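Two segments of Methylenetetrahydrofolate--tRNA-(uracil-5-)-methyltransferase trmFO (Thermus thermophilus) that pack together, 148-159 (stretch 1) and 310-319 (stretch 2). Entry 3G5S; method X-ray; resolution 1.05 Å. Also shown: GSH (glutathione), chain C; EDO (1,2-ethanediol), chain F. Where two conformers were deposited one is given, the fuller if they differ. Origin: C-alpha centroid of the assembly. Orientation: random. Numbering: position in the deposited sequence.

Stretch 1, residues 148-159: RFGDHFLAYYDA
Stretch 2 (310-319) NTYLNAPRLL

What holds the two segments together most firmly? Four backbone hydrogen bonds do, laid along a short antiparallel ladder. A155 and Y312 form the hydrogen-bonded pair: A155 N donates to Y312 O at 2.9 Å and Y312 N returns a bond to A155 O at 3.1 Å, with their CA atoms 5.5 Å apart. N314 N donates to F153 O at 2.9 Å, and N310 N to Y156 O at 2.9 Å, so the pairing extends on either side. L154 and L313, between that pair and the F153-N314 bond, form the non-hydrogen-bonded pair, CA to CA 4.5 Å. Y156 sits 4.3 Å from T311 and Y157 4.5 Å from N310, again CA to CA. CA-H...O contacts fill the gaps, the shortest from T311 CA to A155 O at 3.2 Å.

How does the backbone enter and leave this ladder? Stretch 1 ends a helix at F149, and G150 breaks from it with phi/psi 118/133, where a CB would jam against the preceding carbonyl. F153 N then bonds G150 O at 3.0 Å before L154 (-129/131) and A155 (-112/155) extend. The chain turns a corner at Y156 (-107/-10). In stretch 2, residues 310-313 are extended, Y312 at -158/159; N314 (-76/89) then caps helix 315-318, N314 OD1 accepting from R317 N at 3.2 Å.

Where do the small molecules join the contact? GSH N1 donates to Y157 O at 2.8 Å, D158 O at 3.0 Å and Y312 OH at 2.9 Å, thereby linking both segments; GSH N3 reaches A159 O at 2.7 Å. Ethanediol makes a second link, its O2 donating to H152 O at 2.7 Å and accepting from N314 ND2 at 3.1 Å.

Which side chains pack across the ladder? A155 and Y312 share one sheet face: with chi1 at 71° (p), the Y312 ring brings CE1 to 3.6 Å from A155 CB, while Y157 O meets the ring edge, 3.5 Å from Y312 CE1. On the other face, L154 (chi1 t, chi2 149°) places CD1 4.2 Å from CD2 of L313 (m, t).

What closes the helical end? F153, chi1 m and chi2 -56°, has the largest area covered by the opposing segment. F153 CB lies 4.0 Å from L318 CD1, and F153 CE1 lies over one face of the R317 guanidinium, 3.6 Å from R317 NH1; R317 has chi1 to chi3 all m. L318 (m, t) also sets CD2 4.0 Å from F149 CB, F149 being m.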

ATOM      1  N   ARG A 148      -5.439 -20.029 -10.445  1.00 13.60           N
ATOM      2  CA  ARG A 148      -4.989 -19.490 -11.720  1.00 13.60           C
ATOM      3  C   ARG A 148      -3.530 -19.026 -11.668  1.00 13.72           C
ATOM      4  O   ARG A 148      -2.774 -19.251 -12.611  1.00 16.02           O
ATOM      5  CB  ARG A 148      -5.934 -18.356 -12.150  1.00 14.74           C
ATOM      6  CG  ARG A 148      -5.597 -17.611 -13.440  1.00 18.49           C
ATOM      7  CD  ARG A 148      -6.021 -18.325 -14.715  1.00 19.87           C
ATOM      8  NE  ARG A 148      -7.315 -19.002 -14.646  1.00 18.08           N
ATOM      9  CZ  ARG A 148      -8.478 -18.504 -15.071  1.00 17.47           C
ATOM     10  NH1 ARG A 148      -8.553 -17.285 -15.589  1.00 19.79           N
ATOM     11  NH2 ARG A 148      -9.581 -19.242 -14.977  1.00 17.32           N
ATOM     12  N   PHE A 149      -3.130 -18.399 -10.561  1.00 13.61           N
ATOM     13  CA  PHE A 149      -1.823 -17.747 -10.501  1.00 13.86           C
ATOM     14  C   PHE A 149      -0.812 -18.375  -9.547  1.00 15.67           C
ATOM     15  O   PHE A 149       0.369 -18.045  -9.611  1.00 18.22           O
ATOM     16  CB  PHE A 149      -1.993 -16.247 -10.215  1.00 13.80           C
ATOM     17  CG  PHE A 149      -2.776 -15.536 -11.276  1.00 13.13           C
ATOM     18  CD1 PHE A 149      -2.219 -15.316 -12.523  1.00 13.61           C
ATOM     19  CD2 PHE A 149      -4.080 -15.124 -11.047  1.00 13.52           C
ATOM     20  CE1 PHE A 149      -2.939 -14.684 -13.521  1.00 14.11           C
ATOM     21  CE2 PHE A 149      -4.806 -14.494 -12.040  1.00 14.43           C
ATOM     22  CZ  PHE A 149      -4.232 -14.274 -13.280  1.00 14.59           C
ATOM     23  N   GLY A 150      -1.267 -19.275  -8.679  1.00 14.62           N
ATOM     24  CA  GLY A 150      -0.378 -19.972  -7.763  1.00 15.71           C
ATOM     25  C   GLY A 150      -0.694 -19.689  -6.307  1.00 14.61           C
ATOM     26  O   GLY A 150      -0.873 -18.536  -5.913  1.00 15.47           O
ATOM     27  N   ASP A 151      -0.752 -20.746  -5.502  1.00 15.28           N
ATOM     28  CA  ASP A 151      -1.093 -20.627  -4.087  1.00 17.24           C
ATOM     29  C   ASP A 151      -0.187 -19.652  -3.351  1.00 17.70           C
ATOM     30  O   ASP A 151      -0.625 -18.953  -2.437  1.00 19.77           O
ATOM     31  CB  ASP A 151      -0.979 -21.989  -3.396  1.00 20.64           C
ATOM     32  CG  ASP A 151      -2.076 -22.952  -3.800  1.00 24.57           C
ATOM     33  OD1 ASP A 151      -2.989 -22.549  -4.545  1.00 25.78           O
ATOM     34  OD2 ASP A 151      -2.026 -24.121  -3.362  1.00 27.52           O
ATOM     35  N   HIS A 152       1.085 -19.622  -3.734  1.00 16.82           N
ATOM     36  CA  HIS A 152       2.064 -18.827  -3.003  1.00 17.98           C
ATOM     37  C   HIS A 152       2.031 -17.349  -3.345  1.00 15.70           C
ATOM     38  O   HIS A 152       2.749 -16.563  -2.731  1.00 17.37           O
ATOM     39  CB  HIS A 152       3.475 -19.383  -3.211  1.00 21.11           C
ATOM     40  CG  HIS A 152       3.711 -20.695  -2.533  1.00 25.55           C
ATOM     41  ND1 HIS A 152       3.769 -21.888  -3.219  1.00 28.05           N
ATOM     42  CD2 HIS A 152       3.892 -21.001  -1.227  1.00 27.85           C
ATOM     43  CE1 HIS A 152       3.985 -22.873  -2.364  1.00 28.03           C
ATOM     44  NE2 HIS A 152       4.062 -22.361  -1.150  1.00 28.36           N
ATOM     45  N   PHE A 153       1.196 -16.973  -4.309  1.00 13.60           N
ATOM     46  CA  PHE A 153       1.168 -15.592  -4.774  1.00 13.15           C
ATOM     47  C   PHE A 153      -0.044 -14.796  -4.294  1.00 12.30           C
ATOM     48  O   PHE A 153      -0.260 -13.668  -4.725  1.00 12.23           O
ATOM     49  CB  PHE A 153       1.349 -15.533  -6.291  1.00 15.54           C
ATOM     50  CG  PHE A 153       2.659 -16.104  -6.747  1.00 18.28           C
ATOM     51  CD1 PHE A 153       3.854 -15.621  -6.238  1.00 20.44           C
ATOM     52  CD2 PHE A 153       2.699 -17.150  -7.649  1.00 21.12           C
ATOM     53  CE1 PHE A 153       5.067 -16.156  -6.645  1.00 22.74           C
ATOM     54  CE2 PHE A 153       3.905 -17.690  -8.059  1.00 23.42           C
ATOM     55  CZ  PHE A 153       5.087 -17.195  -7.554  1.00 24.33           C
ATOM     56  N   LEU A 154      -0.793 -15.376  -3.364  1.00 12.03           N
ATOM     57  CA  LEU A 154      -1.849 -14.674  -2.654  1.00 12.76           C
ATOM     58  C   LEU A 154      -1.637 -14.891  -1.162  1.00 13.65           C
ATOM     59  O   LEU A 154      -1.415 -16.018  -0.722  1.00 15.90           O
ATOM     60  CB  LEU A 154      -3.235 -15.160  -3.088  1.00 13.77           C
ATOM     61  CG  LEU A 154      -4.430 -14.510  -2.388  1.00 14.64           C
ATOM     62  CD1 LEU A 154      -5.639 -14.437  -3.307  1.00 17.29           C
ATOM     63  CD2 LEU A 154      -4.780 -15.254  -1.099  1.00 18.09           C
ATOM     64  N   ALA A 155      -1.670 -13.805  -0.398  1.00 12.47           N
ATOM     65  CA  ALA A 155      -1.527 -13.859   1.047  1.00 14.24           C
ATOM     66  C   ALA A 155      -2.842 -13.475   1.707  1.00 13.81           C
ATOM     67  O   ALA A 155      -3.653 -12.757   1.118  1.00 13.07           O
ATOM     68  CB  ALA A 155      -0.410 -12.931   1.496  1.00 16.54           C
ATOM     69  N   TYR A 156      -3.038 -13.953   2.937  1.00 16.09           N
ATOM     70  CA  TYR A 156      -4.249 -13.670   3.702  1.00 17.46           C
ATOM     71  C   TYR A 156      -4.014 -12.688   4.845  1.00 16.84           C
ATOM     72  O   TYR A 156      -4.969 -12.230   5.467  1.00 18.37           O
ATOM     73  CB  TYR A 156      -4.857 -14.959   4.253  1.00 19.82           C
ATOM     74  CG  TYR A 156      -5.435 -15.852   3.185  1.00 21.34           C
ATOM     75  CD1 TYR A 156      -6.634 -15.537   2.565  1.00 22.05           C
ATOM     76  CD2 TYR A 156      -4.776 -17.006   2.791  1.00 24.28           C
ATOM     77  CE1 TYR A 156      -7.164 -16.351   1.578  1.00 22.87           C
ATOM     78  CE2 TYR A 156      -5.297 -17.826   1.811  1.00 24.30           C
ATOM     79  CZ  TYR A 156      -6.491 -17.493   1.207  1.00 24.01           C
ATOM     80  OH  TYR A 156      -7.011 -18.312   0.229  1.00 25.97           O
ATOM     81  N   TYR A 157      -2.752 -12.391   5.136  1.00 16.07           N
ATOM     82  CA  TYR A 157      -2.408 -11.401   6.152  1.00 17.05           C
ATOM     83  C   TYR A 157      -1.143 -10.693   5.711  1.00 16.72           C
ATOM     84  O   TYR A 157      -0.370 -11.230   4.922  1.00 16.57           O
ATOM     85  CB  TYR A 157      -2.234 -12.043   7.540  1.00 18.94           C
ATOM     86  CG  TYR A 157      -1.079 -13.016   7.685  1.00 21.64           C
ATOM     87  CD1 TYR A 157       0.213 -12.569   7.942  1.00 22.11           C
ATOM     88  CD2 TYR A 157      -1.292 -14.386   7.610  1.00 24.41           C
ATOM     89  CE1 TYR A 157       1.264 -13.463   8.093  1.00 23.84           C
ATOM     90  CE2 TYR A 157      -0.250 -15.285   7.761  1.00 25.21           C
ATOM     91  CZ  TYR A 157       1.025 -14.819   8.004  1.00 25.22           C
ATOM     92  OH  TYR A 157       2.064 -15.713   8.156  1.00 27.31           O
ATOM     93  N   ASP A 158      -0.858  -9.514   6.266  0.62 16.89           N
ATOM     94  CA  ASP A 158       0.337  -8.766   5.830  0.62 17.80           C
ATOM     95  C   ASP A 158       1.639  -8.919   6.650  0.62 20.80           C
ATOM     96  O   ASP A 158       2.689  -9.238   6.091  0.62 21.62           O
ATOM     97  CB  ASP A 158       0.020  -7.288   5.564  0.62 15.87           C
ATOM     98  CG  ASP A 158      -0.831  -6.659   6.642  0.62 16.88           C
ATOM     99  OD1 ASP A 158      -0.815  -7.146   7.794  0.62 17.36           O
ATOM    100  OD2 ASP A 158      -1.511  -5.658   6.328  0.62 19.89           O
ATOM    101  N   ALA A 159       1.583  -8.678   7.955  0.62 20.33           N
ATOM    102  CA  ALA A 159       2.758  -8.865   8.807  0.62 16.38           C
ATOM    103  C   ALA A 159       3.967  -8.072   8.306  0.62 14.88           C
ATOM    104  O   ALA A 159       5.058  -8.607   8.143  0.62 18.42           O
ATOM    105  CB  ALA A 159       3.105 -10.345   8.931  0.62 16.87           C
ATOM    106  N   ASN A 310      -5.711  -9.439   5.757  1.00 16.13           N
ATOM    107  CA  ASN A 310      -5.565  -8.619   4.559  1.00 14.53           C
ATOM    108  C   ASN A 310      -5.229  -9.517   3.384  1.00 13.04           C
ATOM    109  O   ASN A 310      -4.096  -9.963   3.255  1.00 14.99           O
ATOM    110  CB  ASN A 310      -4.433  -7.596   4.784  1.00 16.20           C
ATOM    111  CG  ASN A 310      -4.324  -6.545   3.674  1.00 17.55           C
ATOM    112  OD1 ASN A 310      -4.990  -5.508   3.710  1.00 20.28           O
ATOM    113  ND2 ASN A 310      -3.446  -6.791   2.705  1.00 17.59           N
ATOM    114  N   THR A 311      -6.210  -9.794   2.532  1.00 12.84           N
ATOM    115  CA  THR A 311      -5.960 -10.562   1.316  1.00 11.88           C
ATOM    116  C   THR A 311      -5.351  -9.681   0.241  1.00 11.39           C
ATOM    117  O   THR A 311      -5.889  -8.621  -0.084  1.00 12.07           O
ATOM    118  CB  THR A 311      -7.242 -11.186   0.793  1.00 13.16           C
ATOM    119  OG1 THR A 311      -7.691 -12.149   1.749  1.00 15.19           O
ATOM    120  CG2 THR A 311      -6.997 -11.888  -0.520  1.00 14.04           C
ATOM    121  N   TYR A 312      -4.229 -10.123  -0.315  1.00 10.66           N
ATOM    122  CA  TYR A 312      -3.577  -9.375  -1.376  1.00 10.64           C
ATOM    123  C   TYR A 312      -2.678 -10.269  -2.219  1.00 10.79           C
ATOM    124  O   TYR A 312      -2.243 -11.338  -1.786  1.00 11.75           O
ATOM    125  CB  TYR A 312      -2.794  -8.172  -0.805  1.00 10.47           C
ATOM    126  CG  TYR A 312      -1.553  -8.554  -0.027  1.00 10.29           C
ATOM    127  CD1 TYR A 312      -1.641  -9.043   1.272  1.00 11.55           C
ATOM    128  CD2 TYR A 312      -0.290  -8.432  -0.588  1.00 10.77           C
ATOM    129  CE1 TYR A 312      -0.506  -9.399   1.981  1.00 11.87           C
ATOM    130  CE2 TYR A 312       0.851  -8.783   0.117  1.00 11.57           C
ATOM    131  CZ  TYR A 312       0.737  -9.270   1.405  1.00 11.32           C
ATOM    132  OH  TYR A 312       1.857  -9.633   2.126  1.00 12.27           O
ATOM    133  N   LEU A 313      -2.408  -9.800  -3.428  1.00 10.23           N
ATOM    134  CA  LEU A 313      -1.564 -10.490  -4.388  1.00 10.93           C
ATOM    135  C   LEU A 313      -0.104 -10.071  -4.320  1.00 10.68           C
ATOM    136  O   LEU A 313       0.224  -8.951  -3.907  1.00 10.92           O
ATOM    137  CB  LEU A 313      -2.064 -10.196  -5.798  1.00 12.09           C
ATOM    138  CG  LEU A 313      -3.467 -10.713  -6.098  1.00 13.37           C
ATOM    139  CD1 LEU A 313      -3.966 -10.104  -7.388  1.00 14.73           C
ATOM    140  CD2 LEU A 313      -3.485 -12.240  -6.174  1.00 15.55           C
ATOM    141  N   ASN A 314       0.766 -10.971  -4.761  1.00 10.84           N
ATOM    142  CA  ASN A 314       2.164 -10.645  -4.936  1.00 10.77           C
ATOM    143  C   ASN A 314       2.304  -9.814  -6.199  1.00 10.33           C
ATOM    144  O   ASN A 314       2.488 -10.337  -7.297  1.00 11.19           O
ATOM    145  CB  ASN A 314       3.019 -11.908  -5.014  1.00 11.66           C
ATOM    146  CG  ASN A 314       4.481 -11.598  -4.847  1.00 12.33           C
ATOM    147  OD1 ASN A 314       5.010 -10.720  -5.531  1.00 13.00           O
ATOM    148  ND2 ASN A 314       5.138 -12.281  -3.915  1.00 13.41           N
ATOM    149  N   ALA A 315       2.179  -8.505  -6.039  1.00 10.49           N
ATOM    150  CA  ALA A 315       2.194  -7.608  -7.184  1.00 10.22           C
ATOM    151  C   ALA A 315       3.473  -7.716  -8.017  1.00 10.45           C
ATOM    152  O   ALA A 315       3.397  -7.786  -9.238  1.00 11.03           O
ATOM    153  CB  ALA A 315       1.918  -6.170  -6.762  1.00 11.59           C
ATOM    154  N   PRO A 316       4.659  -7.750  -7.376  1.00 10.67           N
ATOM    155  CA  PRO A 316       5.847  -7.790  -8.236  1.00 12.17           C
ATOM    156  C   PRO A 316       5.914  -9.047  -9.101  1.00 13.62           C
ATOM    157  O   PRO A 316       6.449  -8.993 -10.209  1.00 17.67           O
ATOM    158  CB  PRO A 316       7.010  -7.749  -7.236  1.00 13.84           C
ATOM    159  CG  PRO A 316       6.448  -7.109  -6.023  1.00 14.77           C
ATOM    160  CD  PRO A 316       4.999  -7.498  -5.964  1.00 11.40           C
ATOM    161  N   ARG A 317       5.370 -10.157  -8.617  1.00 11.98           N
ATOM    162  CA  ARG A 317       5.374 -11.381  -9.409  1.00 12.03           C
ATOM    163  C   ARG A 317       4.270 -11.412 -10.462  1.00 12.37           C
ATOM    164  O   ARG A 317       4.427 -12.060 -11.487  1.00 15.21           O
ATOM    165  CB  ARG A 317       5.237 -12.604  -8.502  1.00 14.27           C
ATOM    166  CG  ARG A 317       6.439 -12.867  -7.607  1.00 15.92           C
ATOM    167  CD  ARG A 317       7.739 -13.029  -8.400  1.00 19.88           C
ATOM    168  NE  ARG A 317       7.708 -14.147  -9.339  1.00 24.42           N
ATOM    169  CZ  ARG A 317       8.031 -15.396  -9.027  1.00 25.35           C
ATOM    170  NH1 ARG A 317       8.401 -15.698  -7.789  1.00 26.21           N
ATOM    171  NH2 ARG A 317       7.976 -16.347  -9.952  1.00 26.16           N
ATOM    172  N   LEU A 318       3.156 -10.731 -10.206  1.00 11.48           N
ATOM    173  CA  LEU A 318       1.953 -10.901 -11.024  1.00 11.78           C
ATOM    174  C   LEU A 318       1.544  -9.714 -11.888  1.00 10.59           C
ATOM    175  O   LEU A 318       0.893  -9.916 -12.908  1.00 11.74           O
ATOM    176  CB  LEU A 318       0.761 -11.275 -10.154  1.00 12.21           C
ATOM    177  CG  LEU A 318       0.850 -12.605  -9.410  1.00 13.21           C
ATOM    178  CD1 LEU A 318      -0.430 -12.845  -8.625  1.00 14.20           C
ATOM    179  CD2 LEU A 318       1.148 -13.777 -10.349  1.00 15.32           C
ATOM    180  N   LEU A 319       1.869  -8.493 -11.455  1.00 10.41           N
ATOM    181  CA  LEU A 319       1.332  -7.276 -12.069  1.00 10.22           C
ATOM    182  C   LEU A 319       2.399  -6.388 -12.689  1.00 10.96           C
ATOM    183  O   LEU A 319       3.504  -6.260 -12.163  1.00 12.72           O
ATOM    184  CB  LEU A 319       0.568  -6.441 -11.029  1.00 10.51           C
ATOM    185  CG  LEU A 319      -0.579  -7.128 -10.285  1.00 11.38           C
ATOM    186  CD1 LEU A 319      -1.180  -6.197  -9.239  1.00 12.49           C
ATOM    187  CD2 LEU A 319      -1.656  -7.604 -11.249  1.00 12.09           C
TER
HETATM  188  N1  GSH C 445       2.324 -11.601   4.247  1.00 19.92           N
HETATM  189  CA1 GSH C 445       2.993 -12.458   3.286  0.85 23.74           C
HETATM  190  C1  GSH C 445       2.620 -13.925   3.437  0.96 25.82           C
HETATM  191  O11 GSH C 445       1.615 -14.269   4.341  0.79 27.54           O
HETATM  192  O12 GSH C 445       2.961 -14.701   2.606  0.75 27.37           O
HETATM  193  CB1 GSH C 445       4.502 -12.242   3.209  0.92 22.02           C
HETATM  194  CG1 GSH C 445       5.373 -12.963   4.231  0.85 20.65           C
HETATM  195  CD1 GSH C 445       5.307 -12.512   5.688  0.78 20.34           C
HETATM  196  OE1 GSH C 445       4.466 -11.775   6.094  0.78 20.94           O
HETATM  197  N2  GSH C 445       6.332 -13.002   6.566  0.76 20.07           N
HETATM  198  CA2 GSH C 445       6.411 -12.547   7.918  0.90 19.80           C
HETATM  199  C2  GSH C 445       7.568 -11.577   8.137  0.89 19.19           C
HETATM  200  O2  GSH C 445       8.660 -11.988   8.346  0.89 21.38           O
HETATM  201  CB2 GSH C 445       6.507 -13.780   8.802  0.88 20.69           C
HETATM  202  SG2 GSH C 445       6.384 -13.513  10.583  0.80 22.26           S
HETATM  203  N3  GSH C 445       7.221 -10.227   8.538  0.92 17.58           N
HETATM  204  CA3 GSH C 445       8.271  -9.312   8.932  0.92 18.08           C
HETATM  205  C3  GSH C 445       9.091  -8.765   7.772  0.83 18.59           C
HETATM  206  O31 GSH C 445      10.253  -8.523   7.871  0.90 19.09           O
HETATM  207  O32 GSH C 445       8.488  -8.825   6.532  0.80 19.48           O
HETATM  208  C1  EDO F 448       2.457 -11.968  -1.018  1.00 16.44           C
HETATM  209  O1  EDO F 448       3.701 -11.982  -0.313  1.00 18.38           O
HETATM  210  C2  EDO F 448       2.110 -13.401  -1.399  1.00 15.85           C
HETATM  211  O2  EDO F 448       3.130 -13.895  -2.271  1.00 14.66           O